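Local coordinates for Dph2 (Pyrococcus horikoshii, PDB 3LZD), which uses a [4Fe-4S] cluster to transfer the 3-amino-3-carboxypropyl group of S-adenosyl-L-methionine to a histidine of elongation factor 2, the first step of diphthamide biosynthesis, at residues L47-R52 against F370-H375; V58-P63 against E71-F76; E83-G88 against V105-L110; V305-L310 against E316-V321. All blocks are in the same frame, centred on the assembly; numbering follows the deposited sequence.

Contact 1: L47-R52 against F370-H375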
loop_
_atom_site.group_PDB
_atom_site.type_symbol
_atom_site.label_atom_id
_atom_site.label_comp_id
_atom_site.label_asym_id
_atom_site.label_seq_id
_atom_site.Cartn_x
_atom_site.Cartn_y
_atom_site.Cartn_z
ATOM N N LEU A 47 -28.738 1.224 -6.005
ATOM C CA LEU A 47 -29.459 0.352 -5.081
ATOM C C LEU A 47 -30.147 -0.731 -5.913
ATOM O O LEU A 47 -30.031 -1.922 -5.610
ATOM C CB LEU A 47 -30.501 1.151 -4.289
ATOM C CG LEU A 47 -31.401 0.418 -3.278
ATOM C CD1 LEU A 47 -30.566 -0.236 -2.195
ATOM C CD2 LEU A 47 -32.362 1.413 -2.645
ATOM N N LYS A 48 -30.830 -0.309 -6.978
ATOM C CA LYS A 48 -31.541 -1.240 -7.859
ATOM C C LYS A 48 -30.649 -2.375 -8.340
ATOM O O LYS A 48 -31.010 -3.549 -8.213
ATOM C CB LYS A 48 -32.126 -0.513 -9.076
ATOM N N GLU A 49 -29.493 -2.036 -8.899
ATOM C CA GLU A 49 -28.574 -3.059 -9.375
ATOM C C GLU A 49 -28.048 -3.927 -8.236
ATOM O O GLU A 49 -27.695 -5.082 -8.450
ATOM C CB GLU A 49 -27.400 -2.423 -10.117
ATOM C CG GLU A 49 -27.817 -1.753 -11.415
ATOM C CD GLU A 49 -28.569 -2.701 -12.331
ATOM O OE1 GLU A 49 -27.973 -3.713 -12.764
ATOM O OE2 GLU A 49 -29.757 -2.436 -12.607
ATOM N N LEU A 50 -27.984 -3.373 -7.030
ATOM C CA LEU A 50 -27.504 -4.145 -5.887
ATOM C C LEU A 50 -28.603 -5.085 -5.355
ATOM O O LEU A 50 -28.325 -6.247 -5.047
ATOM C CB LEU A 50 -27.002 -3.213 -4.779
ATOM C CG LEU A 50 -25.634 -2.527 -4.978
ATOM C CD1 LEU A 50 -25.315 -1.644 -3.782
ATOM C CD2 LEU A 50 -24.537 -3.574 -5.133
ATOM N N LYS A 51 -29.841 -4.587 -5.263
ATOM C CA LYS A 51 -30.969 -5.397 -4.785
ATOM C C LYS A 51 -31.201 -6.536 -5.765
ATOM O O LYS A 51 -31.593 -7.638 -5.374
ATOM C CB LYS A 51 -32.257 -4.570 -4.690
ATOM C CG LYS A 51 -32.301 -3.512 -3.592
ATOM C CD LYS A 51 -32.402 -4.122 -2.194
ATOM C CE LYS A 51 -32.864 -3.077 -1.184
ATOM N NZ LYS A 51 -32.826 -3.560 0.237
ATOM N N ARG A 52 -30.944 -6.258 -7.039
ATOM C CA ARG A 52 -31.118 -7.233 -8.107
ATOM C C ARG A 52 -30.175 -8.427 -7.988
ATOM O O ARG A 52 -30.542 -9.543 -8.348
ATOM C CB ARG A 52 -30.925 -6.563 -9.468
ATOM C CG ARG A 52 -31.237 -7.456 -10.665
ATOM C CD ARG A 52 -31.077 -6.693 -11.981
ATOM N NE ARG A 52 -29.705 -6.232 -12.169
ATOM C CZ ARG A 52 -28.657 -7.040 -12.307
ATOM N NH1 ARG A 52 -27.436 -6.533 -12.465
ATOM N NH2 ARG A 52 -28.830 -8.356 -12.296
ATOM N N PHE A 370 -22.821 5.414 -20.952
ATOM C CA PHE A 370 -22.517 6.733 -20.429
ATOM C C PHE A 370 -23.423 6.795 -19.211
ATOM O O PHE A 370 -24.478 7.420 -19.220
ATOM C CB PHE A 370 -22.857 7.807 -21.460
ATOM C CG PHE A 370 -22.018 7.721 -22.698
ATOM C CD1 PHE A 370 -20.716 8.200 -22.705
ATOM C CD2 PHE A 370 -22.512 7.109 -23.848
ATOM C CE1 PHE A 370 -19.912 8.073 -23.841
ATOM C CE2 PHE A 370 -21.718 6.971 -24.993
ATOM C CZ PHE A 370 -20.415 7.455 -24.990
ATOM N N GLY A 371 -22.984 6.093 -18.172
ATOM C CA GLY A 371 -23.723 5.994 -16.934
ATOM C C GLY A 371 -23.086 4.833 -16.186
ATOM O O GLY A 371 -21.965 4.424 -16.510
ATOM N N ILE A 372 -23.772 4.267 -15.206
ATOM C CA ILE A 372 -23.142 3.177 -14.484
ATOM C C ILE A 372 -23.133 1.888 -15.273
ATOM O O ILE A 372 -23.907 1.708 -16.211
ATOM C CB ILE A 372 -23.792 2.949 -13.112
ATOM C CG1 ILE A 372 -25.214 2.413 -13.271
ATOM C CG2 ILE A 372 -23.807 4.258 -12.351
ATOM C CD1 ILE A 372 -25.901 2.180 -11.948
ATOM N N SER A 373 -22.203 1.008 -14.931
ATOM C CA SER A 373 -22.107 -0.280 -15.603
ATOM C C SER A 373 -21.855 -1.307 -14.513
ATOM O O SER A 373 -21.353 -0.965 -13.442
ATOM C CB SER A 373 -20.933 -0.305 -16.581
ATOM O OG SER A 373 -19.709 -0.229 -15.870
ATOM N N ILE A 374 -22.212 -2.555 -14.779
ATOM C CA ILE A 374 -21.988 -3.602 -13.805
ATOM C C ILE A 374 -21.298 -4.733 -14.526
ATOM O O ILE A 374 -21.738 -5.163 -15.589
ATOM C CB ILE A 374 -23.302 -4.089 -13.156
ATOM C CG1 ILE A 374 -22.980 -5.171 -12.119
ATOM C CG2 ILE A 374 -24.262 -4.603 -14.215
ATOM C CD1 ILE A 374 -24.058 -5.354 -11.058
ATOM N N HIS A 375 -20.186 -5.181 -13.955
ATOM C CA HIS A 375 -19.389 -6.245 -14.538
ATOM C C HIS A 375 -19.114 -7.338 -13.517
ATOM O O HIS A 375 -19.099 -7.093 -12.310
ATOM C CB HIS A 375 -18.051 -5.691 -15.032
ATOM C CG HIS A 375 -18.169 -4.763 -16.202
ATOM N ND1 HIS A 375 -17.974 -5.179 -17.505
ATOM C CD2 HIS A 375 -18.482 -3.446 -16.268
ATOM C CE1 HIS A 375 -18.167 -4.157 -18.322
ATOM N NE2 HIS A 375 -18.478 -3.095 -17.598
#

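Contact 2: V58-P63 against E71-F76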
loop_
_atom_site.group_PDB
_atom_site.type_symbol
_atom_site.label_atom_id
_atom_site.label_comp_id
_atom_site.label_asym_id
_atom_site.label_seq_id
_atom_site.Cartn_x
_atom_site.Cartn_y
_atom_site.Cartn_z
ATOM N N VAL A 58 -21.260 -4.394 0.747
ATOM C CA VAL A 58 -20.487 -3.866 -0.374
ATOM C C VAL A 58 -19.338 -2.949 0.044
ATOM O O VAL A 58 -19.404 -2.280 1.074
ATOM C CB VAL A 58 -21.419 -3.109 -1.362
ATOM C CG1 VAL A 58 -21.915 -1.823 -0.729
ATOM C CG2 VAL A 58 -20.689 -2.827 -2.669
ATOM N N LEU A 59 -18.279 -2.948 -0.763
ATOM C CA LEU A 59 -17.109 -2.109 -0.522
ATOM C C LEU A 59 -17.129 -0.984 -1.560
ATOM O O LEU A 59 -17.359 -1.231 -2.745
ATOM C CB LEU A 59 -15.827 -2.926 -0.691
ATOM C CG LEU A 59 -14.517 -2.145 -0.498
ATOM C CD1 LEU A 59 -14.359 -1.744 0.975
ATOM C CD2 LEU A 59 -13.332 -3.000 -0.954
ATOM N N ILE A 60 -16.879 0.245 -1.127
ATOM C CA ILE A 60 -16.886 1.370 -2.058
ATOM C C ILE A 60 -15.522 2.038 -2.183
ATOM O O ILE A 60 -14.995 2.532 -1.185
ATOM C CB ILE A 60 -17.869 2.472 -1.598
ATOM C CG1 ILE A 60 -19.279 1.896 -1.434
ATOM C CG2 ILE A 60 -17.887 3.611 -2.622
ATOM C CD1 ILE A 60 -20.319 2.945 -1.040
ATOM N N GLN A 61 -14.933 2.056 -3.375
ATOM C CA GLN A 61 -13.661 2.763 -3.504
ATOM C C GLN A 61 -13.920 4.109 -4.159
ATOM O O GLN A 61 -14.905 4.275 -4.872
ATOM C CB GLN A 61 -12.591 1.972 -4.289
ATOM C CG GLN A 61 -13.051 0.971 -5.269
ATOM C CD GLN A 61 -11.891 0.223 -5.925
ATOM O OE1 GLN A 61 -12.110 -0.731 -6.650
ATOM N NE2 GLN A 61 -10.659 0.670 -5.684
ATOM N N SER A 62 -13.052 5.079 -3.906
ATOM C CA SER A 62 -13.245 6.401 -4.488
ATOM C C SER A 62 -11.938 7.167 -4.688
ATOM O O SER A 62 -10.968 6.961 -3.964
ATOM C CB SER A 62 -14.136 7.232 -3.569
ATOM O OG SER A 62 -13.541 7.278 -2.279
ATOM N N PRO A 63 -11.901 8.055 -5.688
ATOM C CA PRO A 63 -10.706 8.864 -5.963
ATOM C C PRO A 63 -10.758 10.039 -4.995
ATOM O O PRO A 63 -11.777 10.250 -4.335
ATOM C CB PRO A 63 -10.906 9.308 -7.416
ATOM C CG PRO A 63 -12.400 9.474 -7.493
ATOM C CD PRO A 63 -12.905 8.216 -6.756
ATOM N N GLU A 71 -19.050 8.519 1.181
ATOM C CA GLU A 71 -19.729 8.368 2.475
ATOM C C GLU A 71 -21.241 8.649 2.433
ATOM O O GLU A 71 -22.005 8.030 3.181
ATOM C CB GLU A 71 -19.054 9.245 3.547
ATOM C CG GLU A 71 -19.677 9.161 4.968
ATOM C CD GLU A 71 -20.029 7.729 5.408
ATOM O OE1 GLU A 71 -19.257 6.793 5.110
ATOM O OE2 GLU A 71 -21.075 7.536 6.067
ATOM N N GLU A 72 -21.674 9.569 1.571
ATOM C CA GLU A 72 -23.101 9.883 1.446
ATOM C C GLU A 72 -23.804 8.694 0.780
ATOM O O GLU A 72 -24.922 8.320 1.150
ATOM C CB GLU A 72 -23.309 11.140 0.593
ATOM N N LEU A 73 -23.144 8.105 -0.212
ATOM C CA LEU A 73 -23.705 6.959 -0.898
ATOM C C LEU A 73 -23.832 5.789 0.083
ATOM O O LEU A 73 -24.824 5.062 0.056
ATOM C CB LEU A 73 -22.825 6.560 -2.076
ATOM C CG LEU A 73 -23.175 5.232 -2.744
ATOM C CD1 LEU A 73 -24.621 5.253 -3.247
ATOM C CD2 LEU A 73 -22.208 4.982 -3.881
ATOM N N ALA A 74 -22.821 5.620 0.935
ATOM C CA ALA A 74 -22.801 4.548 1.931
ATOM C C ALA A 74 -23.947 4.747 2.912
ATOM O O ALA A 74 -24.645 3.791 3.244
ATOM C CB ALA A 74 -21.457 4.525 2.696
ATOM N N GLY A 75 -24.131 5.984 3.372
ATOM C CA GLY A 75 -25.214 6.275 4.304
ATOM C C GLY A 75 -26.555 5.930 3.679
ATOM O O GLY A 75 -27.444 5.365 4.332
ATOM N N PHE A 76 -26.696 6.255 2.394
ATOM C CA PHE A 76 -27.918 5.973 1.668
ATOM C C PHE A 76 -28.166 4.467 1.532
ATOM O O PHE A 76 -29.285 3.985 1.748
ATOM C CB PHE A 76 -27.865 6.602 0.273
ATOM C CG PHE A 76 -28.994 6.175 -0.614
ATOM C CD1 PHE A 76 -30.297 6.612 -0.361
ATOM C CD2 PHE A 76 -28.774 5.274 -1.654
ATOM C CE1 PHE A 76 -31.362 6.153 -1.128
ATOM C CE2 PHE A 76 -29.834 4.808 -2.428
ATOM C CZ PHE A 76 -31.133 5.249 -2.164
#

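Contact 3: E83-G88 against V105-L110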
loop_
_atom_site.group_PDB
_atom_site.type_symbol
_atom_site.label_atom_id
_atom_site.label_comp_id
_atom_site.label_asym_id
_atom_site.label_seq_id
_atom_site.Cartn_x
_atom_site.Cartn_y
_atom_site.Cartn_z
ATOM N N GLU A 83 -25.042 -3.520 4.173
ATOM C CA GLU A 83 -23.907 -3.124 4.996
ATOM C C GLU A 83 -22.866 -2.555 4.034
ATOM O O GLU A 83 -22.609 -3.132 2.983
ATOM C CB GLU A 83 -23.356 -4.333 5.751
ATOM C CG GLU A 83 -22.193 -4.033 6.684
ATOM C CD GLU A 83 -21.866 -5.211 7.602
ATOM O OE1 GLU A 83 -21.805 -6.353 7.099
ATOM O OE2 GLU A 83 -21.661 -4.992 8.820
ATOM N N VAL A 84 -22.280 -1.424 4.403
ATOM C CA VAL A 84 -21.308 -0.759 3.550
ATOM C C VAL A 84 -19.973 -0.461 4.231
ATOM O O VAL A 84 -19.940 0.036 5.356
ATOM C CB VAL A 84 -21.895 0.571 3.029
ATOM C CG1 VAL A 84 -20.893 1.282 2.121
ATOM C CG2 VAL A 84 -23.198 0.292 2.294
ATOM N N PHE A 85 -18.885 -0.793 3.536
ATOM C CA PHE A 85 -17.520 -0.534 3.997
ATOM C C PHE A 85 -16.913 0.444 2.969
ATOM O O PHE A 85 -17.192 0.346 1.770
ATOM C CB PHE A 85 -16.649 -1.804 3.969
ATOM C CG PHE A 85 -17.079 -2.898 4.921
ATOM C CD1 PHE A 85 -16.516 -4.168 4.808
ATOM C CD2 PHE A 85 -18.045 -2.681 5.899
ATOM C CE1 PHE A 85 -16.909 -5.217 5.648
ATOM C CE2 PHE A 85 -18.446 -3.727 6.747
ATOM C CZ PHE A 85 -17.872 -4.999 6.612
ATOM N N LEU A 86 -16.096 1.381 3.436
ATOM C CA LEU A 86 -15.421 2.303 2.537
ATOM C C LEU A 86 -13.993 1.810 2.404
ATOM O O LEU A 86 -13.378 1.401 3.399
ATOM C CB LEU A 86 -15.372 3.711 3.110
ATOM C CG LEU A 86 -16.703 4.418 3.206
ATOM C CD1 LEU A 86 -16.452 5.857 3.594
ATOM C CD2 LEU A 86 -17.441 4.305 1.839
ATOM N N HIS A 87 -13.461 1.821 1.188
ATOM C CA HIS A 87 -12.074 1.403 1.012
ATOM C C HIS A 87 -11.268 2.652 1.378
ATOM O O HIS A 87 -11.481 3.715 0.803
ATOM C CB HIS A 87 -11.801 0.985 -0.432
ATOM C CG HIS A 87 -10.470 0.330 -0.621
ATOM N ND1 HIS A 87 -9.691 0.534 -1.738
ATOM C CD2 HIS A 87 -9.787 -0.537 0.163
ATOM C CE1 HIS A 87 -8.585 -0.181 -1.635
ATOM N NE2 HIS A 87 -8.618 -0.840 -0.490
ATOM N N GLY A 88 -10.363 2.522 2.344
ATOM C CA GLY A 88 -9.575 3.657 2.795
ATOM C C GLY A 88 -8.460 4.153 1.888
ATOM O O GLY A 88 -8.016 5.305 2.016
ATOM N N VAL A 105 -12.768 -9.231 2.965
ATOM C CA VAL A 105 -13.554 -8.812 4.105
ATOM C C VAL A 105 -15.015 -9.212 3.930
ATOM O O VAL A 105 -15.912 -8.678 4.581
ATOM C CB VAL A 105 -13.435 -7.290 4.341
ATOM C CG1 VAL A 105 -12.035 -6.959 4.822
ATOM C CG2 VAL A 105 -13.752 -6.528 3.048
ATOM N N GLY A 106 -15.250 -10.152 3.029
ATOM C CA GLY A 106 -16.603 -10.640 2.827
ATOM C C GLY A 106 -17.659 -9.756 2.191
ATOM O O GLY A 106 -18.834 -9.848 2.551
ATOM N N CYS A 107 -17.271 -8.898 1.253
ATOM C CA CYS A 107 -18.261 -8.076 0.577
ATOM C C CYS A 107 -18.677 -8.878 -0.642
ATOM O O CYS A 107 -17.843 -9.523 -1.293
ATOM C CB CYS A 107 -17.668 -6.734 0.144
ATOM S SG CYS A 107 -17.261 -5.669 1.518
ATOM N N ASP A 108 -19.965 -8.860 -0.954
ATOM C CA ASP A 108 -20.433 -9.604 -2.104
ATOM C C ASP A 108 -20.415 -8.737 -3.355
ATOM O O ASP A 108 -20.746 -9.197 -4.438
ATOM C CB ASP A 108 -21.830 -10.159 -1.827
ATOM C CG ASP A 108 -22.727 -9.150 -1.156
ATOM O OD1 ASP A 108 -23.673 -9.568 -0.454
ATOM O OD2 ASP A 108 -22.482 -7.941 -1.337
ATOM N N ALA A 109 -20.014 -7.482 -3.209
ATOM C CA ALA A 109 -19.950 -6.589 -4.366
ATOM C C ALA A 109 -19.054 -5.387 -4.096
ATOM O O ALA A 109 -18.763 -5.045 -2.944
ATOM C CB ALA A 109 -21.359 -6.123 -4.761
ATOM N N LEU A 110 -18.627 -4.750 -5.179
ATOM C CA LEU A 110 -17.740 -3.596 -5.106
ATOM C C LEU A 110 -18.337 -2.420 -5.892
ATOM O O LEU A 110 -18.878 -2.605 -6.984
ATOM C CB LEU A 110 -16.395 -3.979 -5.737
ATOM C CG LEU A 110 -15.049 -3.296 -5.437
ATOM C CD1 LEU A 110 -14.341 -3.054 -6.759
ATOM C CD2 LEU A 110 -15.210 -2.007 -4.654
#

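Contact 4: V305-L310 against E316-V321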
loop_
_atom_site.group_PDB
_atom_site.type_symbol
_atom_site.label_atom_id
_atom_site.label_comp_id
_atom_site.label_asym_id
_atom_site.label_seq_id
_atom_site.Cartn_x
_atom_site.Cartn_y
_atom_site.Cartn_z
ATOM N N VAL A 305 3.838 2.230 -5.955
ATOM C CA VAL A 305 5.235 2.426 -6.305
ATOM C C VAL A 305 5.739 3.810 -5.927
ATOM O O VAL A 305 5.263 4.807 -6.447
ATOM C CB VAL A 305 5.451 2.236 -7.823
ATOM C CG1 VAL A 305 6.840 2.724 -8.229
ATOM C CG2 VAL A 305 5.258 0.768 -8.191
ATOM N N ASN A 306 6.692 3.873 -5.008
ATOM C CA ASN A 306 7.275 5.156 -4.636
ATOM C C ASN A 306 8.700 4.940 -4.145
ATOM O O ASN A 306 9.016 3.918 -3.529
ATOM C CB ASN A 306 6.426 5.879 -3.588
ATOM C CG ASN A 306 6.424 5.187 -2.260
ATOM O OD1 ASN A 306 7.472 5.014 -1.634
ATOM N ND2 ASN A 306 5.240 4.787 -1.808
ATOM N N TYR A 307 9.557 5.903 -4.454
ATOM C CA TYR A 307 10.969 5.853 -4.109
ATOM C C TYR A 307 11.325 5.619 -2.636
ATOM O O TYR A 307 12.217 4.826 -2.330
ATOM C CB TYR A 307 11.653 7.138 -4.588
ATOM C CG TYR A 307 13.127 7.141 -4.311
ATOM C CD1 TYR A 307 13.982 6.284 -5.000
ATOM C CD2 TYR A 307 13.664 7.949 -3.315
ATOM C CE1 TYR A 307 15.340 6.229 -4.698
ATOM C CE2 TYR A 307 15.016 7.900 -3.007
ATOM C CZ TYR A 307 15.850 7.037 -3.702
ATOM O OH TYR A 307 17.197 6.985 -3.403
ATOM N N HIS A 308 10.645 6.308 -1.730
ATOM C CA HIS A 308 10.929 6.166 -0.308
ATOM C C HIS A 308 11.034 4.728 0.197
ATOM O O HIS A 308 11.891 4.416 1.022
ATOM C CB HIS A 308 9.877 6.882 0.539
ATOM C CG HIS A 308 10.041 6.644 2.009
ATOM N ND1 HIS A 308 11.029 7.255 2.758
ATOM C CD2 HIS A 308 9.391 5.808 2.854
ATOM C CE1 HIS A 308 10.977 6.805 3.999
ATOM N NE2 HIS A 308 9.993 5.925 4.084
ATOM N N LYS A 309 10.155 3.853 -0.270
ATOM C CA LYS A 309 10.196 2.473 0.194
ATOM C C LYS A 309 11.467 1.771 -0.286
ATOM O O LYS A 309 11.935 0.810 0.336
ATOM C CB LYS A 309 8.976 1.709 -0.320
ATOM C CG LYS A 309 7.633 2.311 0.063
ATOM C CD LYS A 309 6.503 1.538 -0.620
ATOM C CE LYS A 309 5.132 2.139 -0.342
ATOM N NZ LYS A 309 4.079 1.444 -1.125
ATOM N N LEU A 310 12.028 2.268 -1.380
ATOM C CA LEU A 310 13.216 1.675 -1.976
ATOM C C LEU A 310 14.567 2.281 -1.589
ATOM O O LEU A 310 15.608 1.677 -1.860
ATOM C CB LEU A 310 13.082 1.717 -3.503
ATOM C CG LEU A 310 11.750 1.222 -4.084
ATOM C CD1 LEU A 310 11.751 1.413 -5.592
ATOM C CD2 LEU A 310 11.532 -0.232 -3.721
ATOM N N GLU A 316 21.274 1.487 -8.109
ATOM C CA GLU A 316 21.690 2.825 -8.535
ATOM C C GLU A 316 20.683 3.486 -9.450
ATOM O O GLU A 316 20.627 4.707 -9.535
ATOM C CB GLU A 316 23.029 2.745 -9.274
ATOM C CG GLU A 316 24.171 2.122 -8.490
ATOM C CD GLU A 316 25.366 1.802 -9.382
ATOM O OE1 GLU A 316 25.495 0.635 -9.823
ATOM O OE2 GLU A 316 26.163 2.725 -9.655
ATOM N N ALA A 317 19.918 2.675 -10.171
ATOM C CA ALA A 317 18.890 3.191 -11.075
ATOM C C ALA A 317 17.677 2.269 -11.039
ATOM O O ALA A 317 17.777 1.103 -10.674
ATOM C CB ALA A 317 19.423 3.284 -12.496
ATOM N N TYR A 318 16.524 2.794 -11.424
ATOM C CA TYR A 318 15.329 1.977 -11.410
ATOM C C TYR A 318 14.608 1.995 -12.743
ATOM O O TYR A 318 14.765 2.924 -13.541
ATOM C CB TYR A 318 14.382 2.449 -10.305
ATOM C CG TYR A 318 14.869 2.110 -8.913
ATOM C CD1 TYR A 318 15.562 3.038 -8.138
ATOM C CD2 TYR A 318 14.663 0.839 -8.392
ATOM C CE1 TYR A 318 16.047 2.694 -6.870
ATOM C CE2 TYR A 318 15.131 0.485 -7.144
ATOM C CZ TYR A 318 15.822 1.407 -6.386
ATOM O OH TYR A 318 16.286 1.011 -5.156
ATOM N N VAL A 319 13.849 0.936 -12.990
ATOM C CA VAL A 319 13.047 0.827 -14.197
ATOM C C VAL A 319 11.664 0.462 -13.692
ATOM O O VAL A 319 11.479 -0.578 -13.049
ATOM C CB VAL A 319 13.513 -0.301 -15.142
ATOM C CG1 VAL A 319 12.613 -0.326 -16.374
ATOM C CG2 VAL A 319 14.956 -0.084 -15.551
ATOM N N VAL A 320 10.701 1.330 -13.959
ATOM C CA VAL A 320 9.343 1.081 -13.534
ATOM C C VAL A 320 8.608 0.455 -14.696
ATOM O O VAL A 320 8.489 1.052 -15.769
ATOM C CB VAL A 320 8.621 2.387 -13.115
ATOM C CG1 VAL A 320 7.168 2.096 -12.777
ATOM C CG2 VAL A 320 9.310 2.985 -11.913
ATOM N N VAL A 321 8.139 -0.767 -14.478
ATOM C CA VAL A 321 7.394 -1.493 -15.492
ATOM C C VAL A 321 5.990 -1.684 -14.967
ATOM O O VAL A 321 5.578 -2.795 -14.632
ATOM C CB VAL A 321 8.018 -2.859 -15.772
ATOM C CG1 VAL A 321 7.232 -3.577 -16.876
ATOM C CG2 VAL A 321 9.459 -2.669 -16.201
#

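Contact 1: L47-R52 against F370-H375
Glu49 in helix 43-52 faces Ile374 in strand 373-375, and their CA atoms, 8.0 Å apart, mark the closest approach of the two backbones. The contact is small and lies at the surface. Its charged side is a pair within segment 47-52: Arg52 grips Glu49 side-on, with Arg52 NE 3.1 Å and Arg52 NH1 2.9 Å from the same atom, Glu49 OE1. Both nitrogens come from one face of the carboxylate, while that oxygen stays close to the guanidinium plane. A bend in the arginine chain at CG-CD (chi3 62°) turns its head back toward Glu49, three residues earlier, to make this salt bridge. Ile374 packs against the joined pair: its CD1 is 3.8 Å from Arg52 NH1, and its CG2 lies 4.1 Å from Glu49 OE1. Farther along, the aliphatic part of the glutamate reaches Ile372, with Glu49 CG 4.4 Å from Ile372 CD1. Around this patch, Ile372 also touches Ile46 of the same helix, and both Leu50 and Ile374 rest on Ile127. Backbone bonds from Ser373 to Phe128 and from His375 to Thr126 add the C-terminal strand antiparallel to strand 126-130, at the sheet edge that helix 43-52 helps to cover.

Contact 2: V58-P63 against E71-F76
The apolar contact between Ile60 and the neighbouring pair Leu73 and Ala74 is made by a single methyl group on the strand side. Ile60 CD1 lies 4.0 Å from both Leu73 CD2 and Leu73 CG, and the two side chains run at a slant to one another. The same methyl is 4.2 Å from Ala74 CB, which places it against Leu73 and Ala74, successive residues of the helix. Ile60 carries CG1 beside its backbone N (chi1 -57°) and extends straight from there, which carries CD1 about half-way across the 7.8 Å between Ile60 CA and Ala74 CA. Strand 57-61 and helix 67-78 are the first two elements of a beta-alpha-beta unit completed by strand 83-87, and the contact is helix-on-sheet packing inside it. Ile60 also touches Val84 and Leu113, on the two strands that flank its own. Polar interactions stay within the segments or lead elsewhere. Along the helix, Gly75 N bonds to Glu71 O and Phe76 N to Glu72 O, each at 3.0 Å. On the strand, the Gln61 side chain accepts through OE1 from His112 ND1 and Ala98 N. At the dimer interface, Glu71 OE1 forms a salt bridge with Arg298 of the second subunit.

Contact 3: E83-G88 against V105-L110
Cys107, whose side chain packs on Phe85, bonds through its backbone N to Ala102 O, and Gly106 N bonds to Lys103 O. Together these make a Schellman motif, in which Gly106, with positive phi, ends helix 99-104. The chain then enters strand 109-114, which is parallel to strand 83-87 and separated from it in the sheet by strand 57-61; on the way, the Asp108 carboxylate accepts from Lys56 N and Arg57 N. Phe85 bridges the two parts. Its CG sits beside the backbone N (chi1 -65°), which places the ring beside the turn, to which it offers CD1 and CE1. The Cys107 sulfur makes a sulfur-aromatic contact, oblique to the ring at 48° off the normal, with SG 3.7 Å from Phe85 CD1. The same ring carbon, Phe85 CD1, lies 4.0 Å from Val105 CG2. With the ring cut back to an alanine, Cys107 SG and Val105 CG2 would probably lose their shared aromatic neighbour. In the dimer, residues Phe85 to His87 pair in parallel with a strand of the second subunit, continuing the sheet. On the turn side, Val105 O lies at the ring edge and near its plane, 3.8 Å from Phe85 CE1.

Contact 4: V305-L310 against E316-V321
Leu310 and Tyr318 form the tight part of this contact. Leu310 CD1 stands over one face of the tyrosine ring in a CH-pi contact, 4.2 Å from the ring centroid and 23° off its normal, displaced toward the rim so that Tyr318 CE2 is the nearest ring atom at 3.8 Å. Leu310 CB takes up the phenolic end, 3.7 Å from Tyr318 OH. The tyrosine has CG anti to its own carbonyl carbon (chi1 -72°), an orientation that carries the ring from the strand up to the short helix. Tyr318 CE1 meets the edge of the Tyr307 ring, which approaches the Tyr318 ring obliquely, 4.2 Å away at Tyr307 CE1. Were Tyr318 a serine, Leu310 CD1 would probably lose the face it stands on, and the Tyr307 edge its neighbour. Packing is looser between the two valines, where Val305 CG1 and Val320 CG2 are 4.4 Å apart. The more exposed side of the helix is polar: Asn306, its N-cap, accepts from Lys309 N through OD1 at 3.2 Å, a capping bond at the start of this weakly bonded helix. Lys309 itself points to the dimer interface, where NZ forms a salt bridge with Glu89 of the second subunit. Strand 317-320 belongs to a parallel sheet, and just beyond it comes Cys323, a ligand of the [4Fe-4S] cluster; the Val320 side chain is about 9 Å from the cluster, so the contact packs the helix against the strand that leads into the cluster site.

In the fold
From the N terminus, helix 43-52 opens contact 1, which closes only at the C-terminal strand 373-375, so the other three contacts are nested within its long loop. Contacts 2 and 3 follow in series and close short loops. They share one sheet with contact 1: strand 57-61 lies between 83-87 and 109-114, and contacts 2 and 3 touch directly. Leu47 meets Phe76 and Leu50 meets Ala109, joining contact 1 to both. Contact 4 closes another short loop far along the chain, on a separate parallel sheet; its centre is about 38 Å from that of contact 1, across the chain's centre. Contacts 2, 3 and 4 all reach the second subunit.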